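Local coordinates for protein separin (Saccharomyces cerevisiae, PDB 5U1T) that cleaves the cohesin subunit Scc1 at the onset of anaphase as a caspase-like cysteine protease that securin keeps inactive through most of the cell cycle, at residues Y657-D660 and D661-M665; S824-E828 and P829-Y833; A870-T873 and S874-M877. One frame throughout, in Å; residues are numbered along the deposited sequence.

Interaction 1 of 3, residues Y657-D660 and D661-M665; sequences YMID and DALMM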
loop_
_atom_site.group_PDB
_atom_site.type_symbol
_atom_site.label_atom_id
_atom_site.label_comp_id
_atom_site.label_asym_id
_atom_site.label_seq_id
_atom_site.Cartn_x
_atom_site.Cartn_y
_atom_site.Cartn_z
ATOM N N TYR A 657 1.448 -7.392 -16.970
ATOM C CA TYR A 657 2.326 -6.790 -17.988
ATOM C C TYR A 657 1.647 -6.719 -19.361
ATOM O O TYR A 657 2.270 -6.908 -20.402
ATOM C CB TYR A 657 3.678 -7.534 -18.062
ATOM C CG TYR A 657 4.583 -7.212 -16.880
ATOM C CD1 TYR A 657 4.502 -7.940 -15.695
ATOM C CD2 TYR A 657 5.492 -6.167 -16.942
ATOM C CE1 TYR A 657 5.307 -7.646 -14.630
ATOM C CE2 TYR A 657 6.305 -5.868 -15.876
ATOM C CZ TYR A 657 6.208 -6.604 -14.720
ATOM O OH TYR A 657 7.019 -6.288 -13.643
ATOM N N MET A 658 0.356 -6.419 -19.346
ATOM C CA MET A 658 -0.351 -6.150 -20.580
ATOM C C MET A 658 -0.227 -4.663 -20.874
ATOM O O MET A 658 -1.176 -3.906 -20.736
ATOM C CB MET A 658 -1.803 -6.585 -20.482
ATOM C CG MET A 658 -2.006 -8.006 -19.988
ATOM S SD MET A 658 -3.750 -8.451 -20.136
ATOM C CE MET A 658 -3.814 -9.949 -19.185
ATOM N N ILE A 659 0.967 -4.250 -21.277
ATOM C CA ILE A 659 1.252 -2.831 -21.387
ATOM C C ILE A 659 0.390 -2.207 -22.484
ATOM O O ILE A 659 -0.055 -1.066 -22.351
ATOM C CB ILE A 659 2.757 -2.570 -21.642
ATOM C CG1 ILE A 659 3.535 -2.553 -20.332
ATOM C CG2 ILE A 659 2.969 -1.209 -22.223
ATOM C CD1 ILE A 659 3.550 -3.848 -19.599
ATOM N N ASP A 660 0.138 -2.965 -23.548
ATOM C CA ASP A 660 -0.756 -2.513 -24.614
ATOM C C ASP A 660 -2.073 -1.959 -24.058
ATOM O O ASP A 660 -2.418 -0.795 -24.288
ATOM C CB ASP A 660 -1.060 -3.654 -25.598
ATOM C CG ASP A 660 -0.027 -3.761 -26.741
ATOM O OD1 ASP A 660 0.813 -2.838 -26.919
ATOM O OD2 ASP A 660 -0.079 -4.778 -27.478
ATOM N N ASP A 661 -2.798 -2.788 -23.316
ATOM C CA ASP A 661 -4.119 -2.387 -22.846
ATOM C C ASP A 661 -4.048 -1.335 -21.760
ATOM O O ASP A 661 -4.916 -0.480 -21.668
ATOM C CB ASP A 661 -4.898 -3.598 -22.346
ATOM C CG ASP A 661 -5.102 -4.626 -23.425
ATOM O OD1 ASP A 661 -5.779 -4.308 -24.431
ATOM O OD2 ASP A 661 -4.571 -5.747 -23.273
ATOM N N ALA A 662 -3.012 -1.405 -20.941
ATOM C CA ALA A 662 -2.781 -0.388 -19.934
ATOM C C ALA A 662 -2.636 1.008 -20.545
ATOM O O ALA A 662 -3.114 1.989 -19.990
ATOM C CB ALA A 662 -1.561 -0.731 -19.118
ATOM N N LEU A 663 -1.993 1.109 -21.697
ATOM C CA LEU A 663 -1.749 2.424 -22.265
ATOM C C LEU A 663 -3.029 2.986 -22.888
ATOM O O LEU A 663 -3.274 4.196 -22.811
ATOM C CB LEU A 663 -0.603 2.361 -23.276
ATOM C CG LEU A 663 0.780 2.020 -22.686
ATOM C CD1 LEU A 663 1.825 1.786 -23.773
ATOM C CD2 LEU A 663 1.252 3.099 -21.710
ATOM N N MET A 664 -3.851 2.114 -23.477
ATOM C CA MET A 664 -5.159 2.518 -23.998
ATOM C C MET A 664 -5.959 3.073 -22.845
ATOM O O MET A 664 -6.598 4.123 -22.943
ATOM C CB MET A 664 -5.896 1.341 -24.649
ATOM C CG MET A 664 -5.238 0.827 -25.941
ATOM S SD MET A 664 -5.885 -0.753 -26.573
ATOM C CE MET A 664 -7.665 -0.434 -26.630
ATOM N N MET A 665 -5.894 2.347 -21.741
ATOM C CA MET A 665 -6.505 2.753 -20.485
ATOM C C MET A 665 -6.002 4.125 -20.040
ATOM O O MET A 665 -6.806 5.007 -19.758
ATOM C CB MET A 665 -6.211 1.702 -19.412
ATOM C CG MET A 665 -7.285 1.485 -18.368
ATOM S SD MET A 665 -8.807 0.822 -19.056
ATOM C CE MET A 665 -8.201 -0.312 -20.302
#

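Interaction 2 of 3, residues S824-E828 and P829-Y833; sequences SDLEE and PIIVY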
loop_
_atom_site.group_PDB
_atom_site.type_symbol
_atom_site.label_atom_id
_atom_site.label_comp_id
_atom_site.label_asym_id
_atom_site.label_seq_id
_atom_site.Cartn_x
_atom_site.Cartn_y
_atom_site.Cartn_z
ATOM N N SER A 824 7.349 -11.391 10.302
ATOM C CA SER A 824 7.054 -12.311 11.376
ATOM C C SER A 824 5.738 -12.073 12.071
ATOM O O SER A 824 4.953 -12.985 12.264
ATOM C CB SER A 824 8.169 -12.253 12.415
ATOM O OG SER A 824 9.437 -12.193 11.801
ATOM N N ASP A 825 5.496 -10.834 12.448
ATOM C CA ASP A 825 4.281 -10.527 13.156
ATOM C C ASP A 825 3.103 -10.327 12.244
ATOM O O ASP A 825 1.980 -10.330 12.703
ATOM C CB ASP A 825 4.473 -9.329 14.075
ATOM C CG ASP A 825 4.580 -9.729 15.524
ATOM O OD1 ASP A 825 4.594 -10.940 15.820
ATOM O OD2 ASP A 825 4.659 -8.830 16.373
ATOM N N LEU A 826 3.348 -10.225 10.953
ATOM C CA LEU A 826 2.268 -10.050 10.012
ATOM C C LEU A 826 1.504 -11.327 9.787
ATOM O O LEU A 826 1.954 -12.393 10.165
ATOM C CB LEU A 826 2.834 -9.638 8.689
ATOM C CG LEU A 826 1.712 -9.271 7.779
ATOM C CD1 LEU A 826 0.677 -8.746 8.739
ATOM C CD2 LEU A 826 2.203 -8.168 6.874
ATOM N N GLU A 827 0.347 -11.221 9.155
ATOM C CA GLU A 827 -0.426 -12.396 8.854
ATOM C C GLU A 827 -0.970 -12.466 7.433
ATOM O O GLU A 827 -1.475 -13.484 7.072
ATOM C CB GLU A 827 -1.553 -12.567 9.869
ATOM C CG GLU A 827 -1.193 -13.432 11.068
ATOM C CD GLU A 827 -2.391 -14.069 11.763
ATOM O OE1 GLU A 827 -2.910 -15.088 11.276
ATOM O OE2 GLU A 827 -2.808 -13.569 12.822
ATOM N N GLU A 828 -0.870 -11.423 6.621
ATOM C CA GLU A 828 -1.398 -11.502 5.252
ATOM C C GLU A 828 -0.531 -12.396 4.388
ATOM O O GLU A 828 0.583 -12.074 4.089
ATOM C CB GLU A 828 -1.576 -10.129 4.632
ATOM C CG GLU A 828 -2.455 -9.188 5.429
ATOM C CD GLU A 828 -3.859 -9.681 5.620
ATOM O OE1 GLU A 828 -4.468 -10.141 4.656
ATOM O OE2 GLU A 828 -4.363 -9.611 6.742
ATOM N N PRO A 829 -1.089 -13.492 3.921
ATOM C CA PRO A 829 -0.322 -14.518 3.204
ATOM C C PRO A 829 0.372 -14.024 1.931
ATOM O O PRO A 829 1.523 -14.386 1.685
ATOM C CB PRO A 829 -1.383 -15.569 2.869
ATOM C CG PRO A 829 -2.360 -15.439 3.976
ATOM C CD PRO A 829 -2.454 -13.949 4.219
ATOM N N ILE A 830 -0.272 -13.187 1.145
ATOM C CA ILE A 830 0.368 -12.696 -0.054
ATOM C C ILE A 830 1.537 -11.808 0.258
ATOM O O ILE A 830 2.449 -11.696 -0.511
ATOM C CB ILE A 830 -0.605 -11.929 -0.937
ATOM C CG1 ILE A 830 0.039 -11.582 -2.256
ATOM C CG2 ILE A 830 -1.012 -10.647 -0.273
ATOM C CD1 ILE A 830 0.189 -12.759 -3.162
ATOM N N ILE A 831 1.504 -11.162 1.396
ATOM C CA ILE A 831 2.617 -10.307 1.769
ATOM C C ILE A 831 3.731 -11.142 2.384
ATOM O O ILE A 831 4.894 -10.972 2.051
ATOM C CB ILE A 831 2.195 -9.207 2.747
ATOM C CG1 ILE A 831 1.105 -8.334 2.124
ATOM C CG2 ILE A 831 3.389 -8.335 3.092
ATOM C CD1 ILE A 831 1.564 -7.516 0.925
ATOM N N VAL A 832 3.361 -12.055 3.270
ATOM C CA VAL A 832 4.312 -12.965 3.872
ATOM C C VAL A 832 5.020 -13.787 2.797
ATOM O O VAL A 832 6.249 -13.905 2.814
ATOM C CB VAL A 832 3.621 -13.880 4.895
ATOM C CG1 VAL A 832 4.555 -14.959 5.389
ATOM C CG2 VAL A 832 3.122 -13.049 6.057
ATOM N N TYR A 833 4.265 -14.329 1.844
ATOM C CA TYR A 833 4.888 -15.095 0.774
ATOM C C TYR A 833 5.877 -14.245 -0.022
ATOM O O TYR A 833 7.038 -14.615 -0.148
ATOM C CB TYR A 833 3.872 -15.694 -0.204
ATOM C CG TYR A 833 4.623 -16.360 -1.336
ATOM C CD1 TYR A 833 5.400 -17.490 -1.088
ATOM C CD2 TYR A 833 4.647 -15.812 -2.619
ATOM C CE1 TYR A 833 6.141 -18.079 -2.080
ATOM C CE2 TYR A 833 5.395 -16.397 -3.621
ATOM C CZ TYR A 833 6.140 -17.533 -3.343
ATOM O OH TYR A 833 6.894 -18.142 -4.324
#

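Interaction 3 of 3, residues A870-T873 and S874-M877; sequences ADIT and SLTM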
loop_
_atom_site.group_PDB
_atom_site.type_symbol
_atom_site.label_atom_id
_atom_site.label_comp_id
_atom_site.label_asym_id
_atom_site.label_seq_id
_atom_site.Cartn_x
_atom_site.Cartn_y
_atom_site.Cartn_z
ATOM N N ALA A 870 -5.305 -18.652 -9.351
ATOM C CA ALA A 870 -5.788 -17.284 -9.539
ATOM C C ALA A 870 -4.665 -16.240 -9.634
ATOM O O ALA A 870 -4.765 -15.265 -10.391
ATOM C CB ALA A 870 -6.743 -16.913 -8.413
ATOM N N ASP A 871 -3.607 -16.446 -8.849
ATOM C CA ASP A 871 -2.444 -15.555 -8.830
ATOM C C ASP A 871 -1.242 -16.085 -9.657
ATOM O O ASP A 871 -0.367 -16.771 -9.124
ATOM C CB ASP A 871 -2.008 -15.317 -7.388
ATOM C CG ASP A 871 -0.944 -14.257 -7.270
ATOM O OD1 ASP A 871 -0.463 -13.752 -8.311
ATOM O OD2 ASP A 871 -0.579 -13.927 -6.120
ATOM N N ILE A 872 -1.192 -15.741 -10.942
ATOM C CA ILE A 872 -0.164 -16.306 -11.819
ATOM C C ILE A 872 1.221 -15.742 -11.476
ATOM O O ILE A 872 2.203 -16.460 -11.543
ATOM C CB ILE A 872 -0.478 -16.072 -13.327
ATOM C CG1 ILE A 872 0.553 -16.786 -14.208
ATOM C CG2 ILE A 872 -0.514 -14.598 -13.676
ATOM C CD1 ILE A 872 0.775 -18.252 -13.860
ATOM N N THR A 873 1.289 -14.481 -11.066
ATOM C CA THR A 873 2.561 -13.879 -10.718
ATOM C C THR A 873 3.153 -14.482 -9.424
ATOM O O THR A 873 4.374 -14.601 -9.318
ATOM C CB THR A 873 2.456 -12.332 -10.615
ATOM O OG1 THR A 873 1.505 -11.958 -9.623
ATOM C CG2 THR A 873 2.022 -11.733 -11.934
ATOM N N SER A 874 2.334 -14.902 -8.460
ATOM C CA SER A 874 2.879 -15.648 -7.324
ATOM C C SER A 874 3.256 -17.082 -7.688
ATOM O O SER A 874 4.153 -17.658 -7.078
ATOM C CB SER A 874 1.900 -15.704 -6.152
ATOM O OG SER A 874 1.864 -14.498 -5.433
ATOM N N LEU A 875 2.554 -17.671 -8.652
ATOM C CA LEU A 875 2.797 -19.061 -9.047
ATOM C C LEU A 875 4.119 -19.194 -9.804
ATOM O O LEU A 875 4.913 -20.109 -9.532
ATOM C CB LEU A 875 1.654 -19.603 -9.904
ATOM C CG LEU A 875 1.880 -21.019 -10.439
ATOM C CD1 LEU A 875 1.900 -22.078 -9.344
ATOM C CD2 LEU A 875 0.856 -21.353 -11.505
ATOM N N THR A 876 4.352 -18.286 -10.751
ATOM C CA THR A 876 5.596 -18.310 -11.503
ATOM C C THR A 876 6.777 -18.063 -10.560
ATOM O O THR A 876 7.827 -18.691 -10.711
ATOM C CB THR A 876 5.595 -17.292 -12.648
ATOM O OG1 THR A 876 5.314 -15.987 -12.142
ATOM C CG2 THR A 876 4.538 -17.679 -13.671
ATOM N N MET A 877 6.590 -17.191 -9.567
ATOM C CA MET A 877 7.619 -17.006 -8.555
ATOM C C MET A 877 7.873 -18.293 -7.783
ATOM O O MET A 877 9.012 -18.630 -7.471
ATOM C CB MET A 877 7.248 -15.895 -7.584
ATOM C CG MET A 877 7.259 -14.518 -8.198
ATOM S SD MET A 877 6.837 -13.245 -6.997
ATOM C CE MET A 877 6.973 -11.808 -8.056
#

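Interaction 1 of 3, residues Y657-D660 and D661-M665
Leu663 N donates to Ile659 O at 3.0 Å, with an N-H...O angle of 144°. The same N-H also leans, weakly, on Asp660 O at 3.2 Å, which in turn takes a weak bond from Met664 N. One residue earlier, Ala662 N reaches back to Met658 O at 3.1 Å, and here the bond is much straighter (167°). On one side of this turn Ile659 and Leu663 lie side by side and point the same way, one turn apart, with Ile659 CG2 against Leu663 CD1 at 3.6 Å. Ile659 turns its CG2 branch opposite the backbone N, leaving CG1 beside that N, and it is CG2 that makes the contact. These bonds form the first turn of helix 659-672, with Met658 in the N-cap position. Just before it, helix 642-655 ends in a Schellman motif whose C-prime residue is Tyr657, with positive phi; Met658 N returns to Tyr653 O and Tyr657 N to Leu654 O. Met658 is also the centre of an inverse gamma turn, closed by a weak bond from Ile659 N to Tyr657 O, so the chain passes from one helix to the next with very little linker. Asp660 and Asp661 are the second and third residues of the helix, where its N-terminal end would be expected to favour negative charge. Asp661 OD1 forms a salt bridge with Lys902, while its OD2 comes only within 4.0 Å of Met658 CB. Ala662 packs on Leu654 and Met665 on Leu650 and Tyr653, which lays the new helix against the one just ended. Met664 keeps CG beside its own backbone N, and that methylene lies 3.6 Å from Asp660 O.

Interaction 2 of 3, residues S824-E828 and P829-Y833
Leu826 swings CG to the side away from its backbone N (chi1 -172°), and Ile831 sets CG2 opposite its backbone N, CG1 lying beside that N. These settings turn the two branches toward each other, Leu826 CD2 lying 4.0 Å from Ile831 CG2, the two side chains crossing obliquely. The contact spans the short link from helix 809-825 into helix 829-845, where Glu828 is the N-cap residue and Pro829 the first residue of the new helix. A proline suits that place well, since the first-turn nitrogens of a helix have no preceding carbonyl of the helix to bond to and proline has no N-H to satisfy. Glu828 O carries the turn: Val832 N meets it at 2.9 Å with an almost straight bond of 175°. Ile831 N shares the same oxygen at 3.0 Å but approaches from well above the carbonyl plane, with a bent angle of 130°. Beside these bonds Glu828 CB lies 4.1 Å from Ile831 CG1, so the base of the acidic side chain joins the apolar patch. Beyond CB the Glu828 chain bends at chi2 and its OE2 makes a long, weak ion pair with Arg785. Leu789 of helix 782-805 packs on both Leu826 and Glu828, and Phe617 lies against Glu828 and Ile831. A second protein chain of the assembly reaches Asp825 and Leu826. Nearer its backbone Leu826 also meets Val832, with CB 4.3 Å from Val832 CG2.

Interaction 3 of 3, residues A870-T873 and S874-M877
Asp871 and Ser874 meet through both carboxylate oxygens. Ser874 OG donates to Asp871 OD2 at 2.6 Å, while Ser874 N gives a fairly straight bond (161°) to Asp871 OD1 at 3.0 Å; both donors stand above the carboxylate plane. OD1 also receives Thr873 OG1 at 3.0 Å, on its syn lone pair, so three bonds fix the rotation of the group. With CG anti to the backbone N (chi1 -172°), the acid folds over the start of helix 872-881 as its N-cap, taking the first-turn N-H of Ser874, which would otherwise lack a helical acceptor. Behind the cap, Leu875 N bonds to Asp871 O at 3.1 Å and Thr876 N to Ile872 O at 2.9 Å. On another side of the turn, Ile872 CD1 touches Leu875 CD2 at 3.9 Å and Thr876 CG2 at 3.8 Å. A second shell comes from Arg834, whose NE donates to Ser874 OG and whose NH2 makes a long, weak ion pair with Asp871 OD2; this positive charge may help keep the buried carboxylate ionised. Further out, Ile830 of helix 829-845 packs on Asp871 and Ser874, and its Arg834 and His837 on Met877; Leu888 of helix 885-891 meets Thr876, and Ser891 meets Ile872 and Leu875; Leu905 and Trp909 of helix 905-912 touch Thr873 and Thr876.

How the interactions relate
Along the chain the three contacts follow in series, none enclosing or crossing another, and each closes just the first turn of a helix. Interaction 1 joins the end of helix 642-655 to the start of 659-672, interaction 2 leads from 809-825 into 829-845, and interaction 3 opens 872-881. Interactions 2 and 3 touch directly, Ile830 and Tyr833 packing against the first turn of 872-881. Interactions 1 and 3 approach to about 6 Å between nearest atoms, and helix 905-912 bridges them, its Leu905 meeting both Tyr657 and Thr873. Interactions 1 and 2 remain apart, with about 30 Å between centres.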